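Local coordinates for protein cytosolic acyl coenzyme A thioester hydrolase (Mus musculus, PDB 2V1O) that hydrolyses long-chain acyl-CoAs such as palmitoyl-CoA to free fatty acids and coenzyme A, working as a homohexamer whose chains each carry two hotdog domains, at residues M62-E73 / V84-I93. Residues are numbered along the deposited sequence; the frame is centred on the assembly and turned at random.
Sequences MCIGEVAHVSAE and VQVHVMSENI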
# COMPACT_ATOMS: atom_id res chain seq x y z
N MET A 62 16.83 12.75 -1.89
CA MET A 62 16.48 12.27 -0.57
C MET A 62 16.73 10.77 -0.58
O MET A 62 16.67 10.13 -1.64
CB MET A 62 15.01 12.55 -0.29
CG MET A 62 14.61 12.49 1.18
SD MET A 62 12.90 13.02 1.40
CE MET A 62 12.91 14.61 0.60
N CYS A 63 17.03 10.22 0.59
CA CYS A 63 17.41 8.82 0.68
C CYS A 63 16.45 8.06 1.58
O CYS A 63 15.80 8.65 2.44
CB CYS A 63 18.83 8.69 1.23
SG CYS A 63 20.07 9.47 0.21
N ILE A 64 16.39 6.74 1.37
CA ILE A 64 15.70 5.85 2.30
C ILE A 64 16.20 6.15 3.70
O ILE A 64 17.42 6.27 3.93
CB ILE A 64 15.98 4.35 1.96
CG1 ILE A 64 15.37 3.97 0.61
CG2 ILE A 64 15.44 3.44 3.05
CD1 ILE A 64 15.99 2.71 -0.01
N GLY A 65 15.26 6.30 4.63
CA GLY A 65 15.59 6.47 6.04
C GLY A 65 15.65 7.93 6.47
O GLY A 65 15.67 8.22 7.66
N GLU A 66 15.70 8.84 5.50
CA GLU A 66 15.59 10.27 5.80
C GLU A 66 14.12 10.63 6.00
O GLU A 66 13.23 9.92 5.53
CB GLU A 66 16.26 11.12 4.72
CG GLU A 66 17.77 10.86 4.66
CD GLU A 66 18.52 11.70 3.64
OE1 GLU A 66 17.92 12.11 2.61
OE2 GLU A 66 19.72 11.93 3.87
N VAL A 67 13.88 11.73 6.73
CA VAL A 67 12.52 12.17 7.03
C VAL A 67 12.18 13.33 6.11
O VAL A 67 12.87 14.35 6.09
CB VAL A 67 12.36 12.62 8.51
CG1 VAL A 67 10.97 13.24 8.73
CG2 VAL A 67 12.60 11.45 9.48
N ALA A 68 11.10 13.15 5.35
CA ALA A 68 10.54 14.20 4.53
C ALA A 68 9.63 15.09 5.38
O ALA A 68 8.69 14.60 6.01
CB ALA A 68 9.76 13.60 3.39
N HIS A 69 9.94 16.38 5.44
CA HIS A 69 9.12 17.36 6.14
C HIS A 69 8.37 18.17 5.09
O HIS A 69 9.00 18.77 4.23
CB HIS A 69 9.99 18.32 6.95
CG HIS A 69 10.55 17.74 8.21
ND1 HIS A 69 11.66 16.91 8.23
CD2 HIS A 69 10.19 17.90 9.51
CE1 HIS A 69 11.93 16.58 9.47
NE2 HIS A 69 11.06 17.17 10.27
N VAL A 70 7.04 18.18 5.15
CA VAL A 70 6.23 18.92 4.17
C VAL A 70 5.37 19.97 4.88
O VAL A 70 4.63 19.66 5.82
CB VAL A 70 5.35 17.96 3.31
CG1 VAL A 70 4.52 18.76 2.31
CG2 VAL A 70 6.21 16.95 2.59
N SER A 71 5.50 21.21 4.44
CA SER A 71 4.78 22.32 5.05
C SER A 71 4.11 23.17 3.97
O SER A 71 4.69 23.42 2.91
CB SER A 71 5.73 23.16 5.91
OG SER A 71 6.75 23.75 5.13
N ALA A 72 2.89 23.62 4.26
CA ALA A 72 2.07 24.32 3.28
C ALA A 72 1.55 25.63 3.84
O ALA A 72 1.33 25.77 5.06
CB ALA A 72 0.91 23.46 2.85
N GLU A 73 1.33 26.59 2.95
CA GLU A 73 0.77 27.88 3.33
C GLU A 73 -0.10 28.39 2.19
O GLU A 73 0.30 28.33 1.03
CB GLU A 73 1.91 28.87 3.62
CG GLU A 73 1.44 30.32 3.81
CD GLU A 73 2.55 31.27 4.22
OE1 GLU A 73 3.73 31.07 3.84
OE2 GLU A 73 2.23 32.25 4.92
N VAL A 84 -1.48 27.71 -3.08
CA VAL A 84 -0.78 27.10 -1.95
C VAL A 84 0.69 26.94 -2.28
O VAL A 84 1.04 26.42 -3.35
CB VAL A 84 -1.38 25.71 -1.56
CG1 VAL A 84 -0.64 25.11 -0.36
CG2 VAL A 84 -2.91 25.79 -1.29
N GLN A 85 1.55 27.42 -1.39
CA GLN A 85 2.98 27.20 -1.50
C GLN A 85 3.38 26.08 -0.56
O GLN A 85 3.01 26.07 0.62
CB GLN A 85 3.76 28.46 -1.16
CG GLN A 85 3.59 29.57 -2.17
CD GLN A 85 4.41 30.81 -1.85
OE1 GLN A 85 5.20 30.82 -0.90
NE2 GLN A 85 4.23 31.86 -2.64
N VAL A 86 4.13 25.12 -1.10
CA VAL A 86 4.54 23.95 -0.33
C VAL A 86 6.06 23.85 -0.30
O VAL A 86 6.72 24.00 -1.34
CB VAL A 86 3.95 22.64 -0.91
CG1 VAL A 86 4.43 21.41 -0.12
CG2 VAL A 86 2.42 22.72 -0.92
N HIS A 87 6.61 23.62 0.90
CA HIS A 87 8.06 23.42 1.07
C HIS A 87 8.33 22.00 1.52
O HIS A 87 7.70 21.50 2.45
CB HIS A 87 8.66 24.36 2.13
CG HIS A 87 8.83 25.77 1.66
ND1 HIS A 87 7.77 26.57 1.30
CD2 HIS A 87 9.94 26.53 1.50
CE1 HIS A 87 8.22 27.76 0.93
NE2 HIS A 87 9.53 27.76 1.05
N VAL A 88 9.29 21.35 0.86
CA VAL A 88 9.73 20.01 1.24
C VAL A 88 11.18 20.07 1.71
O VAL A 88 12.06 20.56 0.98
CB VAL A 88 9.62 19.00 0.08
CG1 VAL A 88 10.12 17.62 0.52
CG2 VAL A 88 8.18 18.92 -0.43
N MET A 89 11.41 19.60 2.93
CA MET A 89 12.74 19.56 3.51
C MET A 89 13.07 18.12 3.91
O MET A 89 12.22 17.40 4.45
CB MET A 89 12.81 20.52 4.71
CG MET A 89 14.18 20.64 5.37
SD MET A 89 14.23 21.55 6.95
CE MET A 89 12.87 20.83 7.89
N SER A 90 14.29 17.68 3.60
CA SER A 90 14.76 16.37 4.03
C SER A 90 15.54 16.54 5.32
O SER A 90 16.25 17.54 5.51
CB SER A 90 15.65 15.71 2.98
OG SER A 90 16.81 16.48 2.75
N GLU A 91 15.38 15.58 6.22
CA GLU A 91 16.13 15.56 7.46
C GLU A 91 16.73 14.19 7.64
O GLU A 91 16.03 13.17 7.68
CB GLU A 91 15.24 15.88 8.67
CG GLU A 91 16.04 15.96 9.97
CD GLU A 91 15.17 15.94 11.23
OE1 GLU A 91 13.96 15.65 11.15
OE2 GLU A 91 15.73 16.21 12.30
N ASN A 92 18.05 14.17 7.74
CA ASN A 92 18.74 12.95 8.07
C ASN A 92 18.86 12.91 9.59
O ASN A 92 19.59 13.71 10.18
CB ASN A 92 20.10 12.88 7.37
CG ASN A 92 20.79 11.55 7.59
OD1 ASN A 92 21.01 11.13 8.72
ND2 ASN A 92 21.14 10.87 6.50
N ILE A 93 18.11 12.00 10.21
CA ILE A 93 18.05 11.93 11.68
C ILE A 93 19.23 11.19 12.34
O ILE A 93 19.33 11.14 13.57
CB ILE A 93 16.68 11.40 12.18
CG1 ILE A 93 16.39 10.00 11.63
CG2 ILE A 93 15.55 12.40 11.82
CD1 ILE A 93 15.04 9.43 12.07
O HOH W 1 17.84 9.76 8.43
O HOH W 2 5.23 26.71 2.32
O HOH W 3 8.92 21.75 5.28
O HOH W 4 5.30 29.64 1.94
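Strands 67-73 and 84-91 run antiparallel, their directions 158° apart, with paired backbone N-H...O=C bonds at Val67-Glu91, His69-Met89, Ser71-His87 and Glu73-Gln85. The bond from His69 N to Met89 O is 2.7 Å and nearly straight. On one face Val70 CG1 lies 3.6 Å from Val86 CG1, while its other methyl meets Val88. Ala72 CB rests against both Val84 CG1 and Val86 CG2. Helix 19-38 covers this face through Met25, Ala29 and Ile33. Met62 reaches across to it from the loop: CG is anti to the backbone N (chi1 -163°), and a bend at chi3 sets CE 3.8 Å from Ser90 CB. On the other face Met89 CE sits over the His69 ring, 4.2 Å from its centroid, in a CH-pi contact. Glu91 OE2 forms a salt bridge with Arg36 of a second subunit. At the open end, Asn92 ND2 donates to the anti lone pair of Glu66 OE2 (3.2 Å), with the carboxylate and amide planes almost perpendicular. Glu66 OE1 accepts from Cys63 N at 2.9 Å, so this carboxylate ties the type II turn of Cys63-Glu66 to Asn92. A water joins Gly65 O to Ile93 N. The pair forms a beta hairpin in the antiparallel sheet that wraps the long helix of the N-terminal hotdog domain, with Met62 near bound coenzyme A.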